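Local coordinates for protein Lysine/ornithine decarboxylase (Selenomonas ruminantium, PDB 5GJO) that decarboxylates L-lysine and L-ornithine with similar efficiency, using pyridoxal 5'-phosphate as cofactor and yielding cadaverine and putrescine, at residues D87-D99 / V111-M125. The protein carries 2 engineered substitutions. Numbering follows the deposited sequence.
Sequences DGSQMIYANPVKD and VRRFTFDDPSEIDKM
Tyr93 and Phe114 form the single bridge between parallel strands 91-93 and 113-116, neighbours in the cofactor-binding TIM barrel joined by helix 100-109 in a beta-alpha-beta crossover. Tyr93 N gives Arg113 O a hydrogen bond of 2.9 Å; the return bond from Thr115 N to Tyr93 O is weak. Ile92 sends CG1 anti to its backbone N (chi1 -173°), against the aliphatic part of Arg113, and its CD1 meets Thr115 CG2 at 3.7 Å. Arg113 is long enough to pack its extended chain on Ile92 while its guanidinium salt-bridges Asp214 and makes a cation-pi contact with Trp254. Ala94, which touches the cofactor, has a methyl small enough to lie against Thr115 OG1 and CG2 too.

Beyond the strands, Lys98 lays CG over one face of the Tyr93 ring, toward its rim, then bends at its last torsion (chi4 56°) to bring NZ among three acceptors: Thr115 O, Asn95 O and Glu121 OE2. Glu121 suits its place because OE2 accepts hydrogen bonds from Lys98 N (syn side, 2.8 Å) and Lys98 NZ (anti side, 2.9 Å, a salt bridge), both tilted from the carboxylate plane, while OE1 salt-bridges Lys124 NZ. A glutamine here would probably leave the two lysine ammonium groups without their shared countercharge. Lys124 also reaches Ile273 O of the second subunit, and its NZ hydrogen-bonds a lone pair of Lys98 O, within that carbonyl's plane, at 2.6 Å.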
loop_
_atom_site.group_PDB
_atom_site.type_symbol
_atom_site.label_atom_id
_atom_site.label_comp_id
_atom_site.label_asym_id
_atom_site.label_seq_id
_atom_site.Cartn_x
_atom_site.Cartn_y
_atom_site.Cartn_z
ATOM N N ASP A 87 15.689 -19.108 16.243
ATOM C CA ASP A 87 16.283 -20.191 15.467
ATOM C C ASP A 87 15.345 -20.605 14.312
ATOM O O ASP A 87 14.129 -20.620 14.497
ATOM C CB ASP A 87 16.491 -21.437 16.360
ATOM C CG ASP A 87 17.431 -22.489 15.684
ATOM O OD1 ASP A 87 18.635 -22.145 15.488
ATOM O OD2 ASP A 87 16.982 -23.620 15.309
ATOM N N GLY A 88 15.910 -21.003 13.206
ATOM C CA GLY A 88 15.111 -21.576 12.093
ATOM C C GLY A 88 14.240 -22.734 12.402
ATOM O O GLY A 88 13.186 -22.963 11.739
ATOM N N SER A 89 14.618 -23.522 13.397
ATOM C CA SER A 89 13.797 -24.575 13.908
ATOM C C SER A 89 12.415 -24.162 14.442
ATOM O O SER A 89 11.550 -24.998 14.568
ATOM C CB SER A 89 14.526 -25.346 15.052
ATOM O OG SER A 89 14.588 -24.513 16.219
ATOM N N GLN A 90 12.236 -22.877 14.755
ATOM C CA GLN A 90 10.963 -22.365 15.293
ATOM C C GLN A 90 10.121 -21.781 14.132
ATOM O O GLN A 90 9.053 -21.226 14.425
ATOM C CB GLN A 90 11.188 -21.249 16.270
ATOM C CG GLN A 90 12.029 -21.644 17.469
ATOM C CD GLN A 90 11.470 -22.764 18.234
ATOM O OE1 GLN A 90 10.490 -22.597 18.921
ATOM N NE2 GLN A 90 12.043 -23.982 18.047
ATOM N N MET A 91 10.539 -21.935 12.887
ATOM C CA MET A 91 9.818 -21.324 11.788
ATOM C C MET A 91 9.189 -22.333 10.840
ATOM O O MET A 91 9.696 -23.411 10.662
ATOM C CB MET A 91 10.732 -20.403 11.000
ATOM C CG MET A 91 11.505 -19.373 11.827
ATOM S SD MET A 91 12.612 -18.397 10.804
ATOM C CE MET A 91 13.762 -17.729 11.991
ATOM N N ILE A 92 8.063 -21.957 10.264
ATOM C CA ILE A 92 7.515 -22.622 9.080
ATOM C C ILE A 92 7.471 -21.631 7.954
ATOM O O ILE A 92 6.981 -20.518 8.102
ATOM C CB ILE A 92 6.152 -23.282 9.323
ATOM C CG1 ILE A 92 5.758 -24.092 8.066
ATOM C CG2 ILE A 92 5.092 -22.341 9.737
ATOM C CD1 ILE A 92 4.515 -24.933 8.232
ATOM N N TYR A 93 8.063 -21.983 6.826
ATOM C CA TYR A 93 7.986 -21.128 5.651
ATOM C C TYR A 93 6.729 -21.581 4.907
ATOM O O TYR A 93 6.770 -22.472 4.078
ATOM C CB TYR A 93 9.270 -21.254 4.824
ATOM C CG TYR A 93 9.442 -20.354 3.617
ATOM C CD1 TYR A 93 8.607 -19.284 3.374
ATOM C CD2 TYR A 93 10.459 -20.579 2.726
ATOM C CE1 TYR A 93 8.783 -18.478 2.271
ATOM C CE2 TYR A 93 10.636 -19.795 1.615
ATOM C CZ TYR A 93 9.800 -18.738 1.392
ATOM O OH TYR A 93 10.007 -17.969 0.300
ATOM N N ALA A 94 5.611 -20.965 5.266
ATOM C CA ALA A 94 4.292 -21.372 4.776
ATOM C C ALA A 94 3.752 -20.553 3.604
ATOM O O ALA A 94 2.518 -20.528 3.375
ATOM C CB ALA A 94 3.308 -21.313 5.899
ATOM N N ASN A 95 4.611 -19.931 2.873
ATOM C CA ASN A 95 4.227 -19.420 1.558
ATOM C C ASN A 95 4.322 -20.607 0.610
ATOM O O ASN A 95 5.444 -21.154 0.423
ATOM C CB ASN A 95 5.126 -18.349 1.169
ATOM C CG ASN A 95 4.628 -17.553 -0.025
ATOM O OD1 ASN A 95 3.981 -18.100 -0.935
ATOM N ND2 ASN A 95 4.860 -16.215 0.018
ATOM N N PRO A 96 3.180 -21.018 0.048
ATOM C CA PRO A 96 3.248 -22.197 -0.816
ATOM C C PRO A 96 4.111 -21.994 -2.051
ATOM O O PRO A 96 4.479 -23.027 -2.618
ATOM C CB PRO A 96 1.768 -22.438 -1.224
ATOM C CG PRO A 96 0.983 -21.715 -0.211
ATOM C CD PRO A 96 1.813 -20.519 0.150
ATOM N N VAL A 97 4.337 -20.773 -2.522
ATOM C CA VAL A 97 5.109 -20.528 -3.703
ATOM C C VAL A 97 6.264 -19.688 -3.345
ATOM O O VAL A 97 6.174 -18.483 -3.298
ATOM C CB VAL A 97 4.298 -19.947 -4.862
ATOM C CG1 VAL A 97 5.200 -19.809 -6.118
ATOM C CG2 VAL A 97 3.087 -20.828 -5.133
ATOM N N LYS A 98 7.420 -20.315 -3.199
ATOM C CA LYS A 98 8.598 -19.606 -2.676
ATOM C C LYS A 98 9.466 -18.968 -3.733
ATOM O O LYS A 98 9.497 -19.474 -4.843
ATOM C CB LYS A 98 9.376 -20.584 -1.845
ATOM C CG LYS A 98 8.562 -21.114 -0.676
ATOM C CD LYS A 98 9.068 -22.482 -0.213
ATOM C CE LYS A 98 8.002 -23.290 0.490
ATOM N NZ LYS A 98 6.792 -23.453 -0.390
ATOM N N ASP A 99 10.158 -17.886 -3.421
ATOM C CA ASP A 99 11.081 -17.291 -4.375
ATOM C C ASP A 99 12.521 -17.634 -4.019
ATOM O O ASP A 99 12.780 -18.274 -3.032
ATOM C CB ASP A 99 10.854 -15.790 -4.567
ATOM C CG ASP A 99 11.253 -14.980 -3.363
ATOM O OD1 ASP A 99 11.743 -15.564 -2.406
ATOM O OD2 ASP A 99 11.082 -13.761 -3.378
ATOM N N VAL A 111 15.803 -23.341 8.328
ATOM C CA VAL A 111 14.362 -23.452 8.316
ATOM C C VAL A 111 14.097 -24.661 7.451
ATOM O O VAL A 111 14.476 -24.683 6.305
ATOM C CB VAL A 111 13.699 -22.247 7.653
ATOM C CG1 VAL A 111 12.216 -22.495 7.502
ATOM C CG2 VAL A 111 13.946 -20.974 8.437
ATOM N N ARG A 112 13.479 -25.674 8.024
ATOM C CA ARG A 112 13.213 -26.894 7.287
ATOM C C ARG A 112 11.790 -27.429 7.429
ATOM O O ARG A 112 11.588 -28.623 7.511
ATOM C CB ARG A 112 14.264 -27.962 7.604
ATOM C CG ARG A 112 14.500 -28.231 9.077
ATOM C CD ARG A 112 15.432 -29.416 9.283
ATOM N NE ARG A 112 14.965 -30.589 8.552
ATOM C CZ ARG A 112 13.970 -31.381 8.937
ATOM N NH1 ARG A 112 13.604 -32.408 8.177
ATOM N NH2 ARG A 112 13.326 -31.144 10.065
ATOM N N ARG A 113 10.812 -26.530 7.474
ATOM C CA ARG A 113 9.384 -26.949 7.573
ATOM C C ARG A 113 8.754 -26.012 6.554
ATOM O O ARG A 113 8.919 -24.759 6.685
ATOM C CB ARG A 113 8.889 -26.724 8.971
ATOM C CG ARG A 113 7.478 -27.140 9.198
ATOM C CD ARG A 113 7.157 -26.928 10.656
ATOM N NE ARG A 113 5.873 -27.418 11.051
ATOM C CZ ARG A 113 5.633 -28.570 11.693
ATOM N NH1 ARG A 113 6.605 -29.417 11.963
ATOM N NH2 ARG A 113 4.402 -28.892 12.046
ATOM N N PHE A 114 8.107 -26.590 5.557
ATOM C CA PHE A 114 7.582 -25.885 4.399
ATOM C C PHE A 114 6.152 -26.341 4.166
ATOM O O PHE A 114 5.810 -27.426 4.523
ATOM C CB PHE A 114 8.355 -26.273 3.133
ATOM C CG PHE A 114 9.793 -25.826 3.084
ATOM C CD1 PHE A 114 10.227 -24.731 3.761
ATOM C CD2 PHE A 114 10.694 -26.506 2.292
ATOM C CE1 PHE A 114 11.530 -24.326 3.697
ATOM C CE2 PHE A 114 11.998 -26.110 2.213
ATOM C CZ PHE A 114 12.417 -25.014 2.927
ATOM N N THR A 115 5.349 -25.480 3.567
ATOM C CA THR A 115 4.082 -25.901 2.883
ATOM C C THR A 115 4.209 -25.819 1.409
ATOM O O THR A 115 5.029 -25.124 0.883
ATOM C CB THR A 115 2.807 -25.135 3.395
ATOM O OG1 THR A 115 2.871 -23.818 2.907
ATOM C CG2 THR A 115 2.789 -25.084 4.910
ATOM N N PHE A 116 3.361 -26.578 0.728
ATOM C CA PHE A 116 3.240 -26.507 -0.711
ATOM C C PHE A 116 1.867 -26.982 -1.194
ATOM O O PHE A 116 1.178 -27.675 -0.503
ATOM C CB PHE A 116 4.361 -27.282 -1.399
ATOM C CG PHE A 116 4.200 -28.767 -1.347
ATOM C CD1 PHE A 116 4.167 -29.433 -0.147
ATOM C CD2 PHE A 116 4.102 -29.504 -2.512
ATOM C CE1 PHE A 116 4.038 -30.804 -0.108
ATOM C CE2 PHE A 116 3.959 -30.863 -2.478
ATOM C CZ PHE A 116 3.922 -31.514 -1.282
ATOM N N ASP A 117 1.488 -26.542 -2.379
ATOM C CA ASP A 117 0.222 -26.941 -2.967
ATOM C C ASP A 117 0.297 -27.287 -4.450
ATOM O O ASP A 117 -0.712 -27.392 -5.088
ATOM C CB ASP A 117 -0.871 -25.894 -2.705
ATOM C CG ASP A 117 -0.579 -24.552 -3.350
ATOM O OD1 ASP A 117 0.231 -24.483 -4.267
ATOM O OD2 ASP A 117 -1.189 -23.566 -2.933
ATOM N N ASP A 118 1.497 -27.417 -4.989
ATOM C CA ASP A 118 1.648 -27.658 -6.426
ATOM C C ASP A 118 2.820 -28.569 -6.764
ATOM O O ASP A 118 3.823 -28.529 -6.091
ATOM C CB ASP A 118 1.825 -26.340 -7.160
ATOM C CG ASP A 118 1.527 -26.458 -8.628
ATOM O OD1 ASP A 118 0.352 -26.287 -8.990
ATOM O OD2 ASP A 118 2.452 -26.732 -9.401
ATOM N N PRO A 119 2.728 -29.344 -7.841
ATOM C CA PRO A 119 3.936 -30.150 -8.155
ATOM C C PRO A 119 5.122 -29.320 -8.568
ATOM O O PRO A 119 6.260 -29.727 -8.332
ATOM C CB PRO A 119 3.442 -31.069 -9.289
ATOM C CG PRO A 119 2.140 -30.570 -9.739
ATOM C CD PRO A 119 1.544 -29.683 -8.683
ATOM N N SER A 120 4.902 -28.103 -9.094
ATOM C CA SER A 120 6.000 -27.259 -9.503
ATOM C C SER A 120 6.879 -26.725 -8.349
ATOM O O SER A 120 7.937 -26.196 -8.556
ATOM C CB SER A 120 5.485 -26.137 -10.351
ATOM O OG SER A 120 4.792 -25.090 -9.640
ATOM N N GLU A 121 6.384 -26.856 -7.125
ATOM C CA GLU A 121 7.102 -26.428 -5.920
ATOM C C GLU A 121 8.121 -27.442 -5.392
ATOM O O GLU A 121 9.017 -27.112 -4.652
ATOM C CB GLU A 121 6.106 -26.116 -4.813
ATOM C CG GLU A 121 6.677 -25.295 -3.656
ATOM C CD GLU A 121 6.993 -23.854 -4.011
ATOM O OE1 GLU A 121 6.720 -23.455 -5.147
ATOM O OE2 GLU A 121 7.515 -23.136 -3.151
ATOM N N ILE A 122 7.939 -28.695 -5.772
ATOM C CA ILE A 122 8.667 -29.792 -5.129
ATOM C C ILE A 122 10.151 -29.683 -5.447
ATOM O O ILE A 122 11.021 -29.720 -4.531
ATOM C CB ILE A 122 8.104 -31.135 -5.585
ATOM C CG1 ILE A 122 6.701 -31.350 -5.042
ATOM C CG2 ILE A 122 9.058 -32.308 -5.134
ATOM C CD1 ILE A 122 5.980 -32.586 -5.572
ATOM N N ASP A 123 10.497 -29.583 -6.731
ATOM C CA ASP A 123 11.942 -29.533 -7.062
ATOM C C ASP A 123 12.697 -28.340 -6.474
ATOM O O ASP A 123 13.844 -28.496 -6.035
ATOM C CB ASP A 123 12.208 -29.646 -8.554
ATOM C CG ASP A 123 11.900 -31.088 -9.091
ATOM O OD1 ASP A 123 11.635 -32.024 -8.274
ATOM O OD2 ASP A 123 11.875 -31.260 -10.348
ATOM N N LYS A 124 12.075 -27.167 -6.432
ATOM C CA LYS A 124 12.624 -25.968 -5.786
ATOM C C LYS A 124 12.938 -26.285 -4.315
ATOM O O LYS A 124 14.033 -25.930 -3.847
ATOM C CB LYS A 124 11.604 -24.766 -5.813
ATOM C CG LYS A 124 11.328 -24.145 -7.148
ATOM C CD LYS A 124 9.979 -23.327 -7.210
ATOM C CE LYS A 124 9.909 -22.246 -6.202
ATOM N NZ LYS A 124 8.610 -21.460 -6.268
ATOM N N MET A 125 11.994 -26.895 -3.584
ATOM C CA MET A 125 12.156 -27.179 -2.159
ATOM C C MET A 125 13.271 -28.252 -1.924
ATOM O O MET A 125 14.134 -28.128 -1.028
ATOM C CB MET A 125 10.889 -27.671 -1.540
ATOM C CG MET A 125 9.778 -26.585 -1.410
ATOM S SD MET A 125 8.381 -27.134 -0.477
ATOM C CE MET A 125 7.707 -28.428 -1.521
HETATM O O HOH W 1 12.021 -25.091 10.517
HETATM O O HOH W 2 0.431 -22.310 3.456
HETATM O O HOH W 3 3.025 -24.856 -4.114
#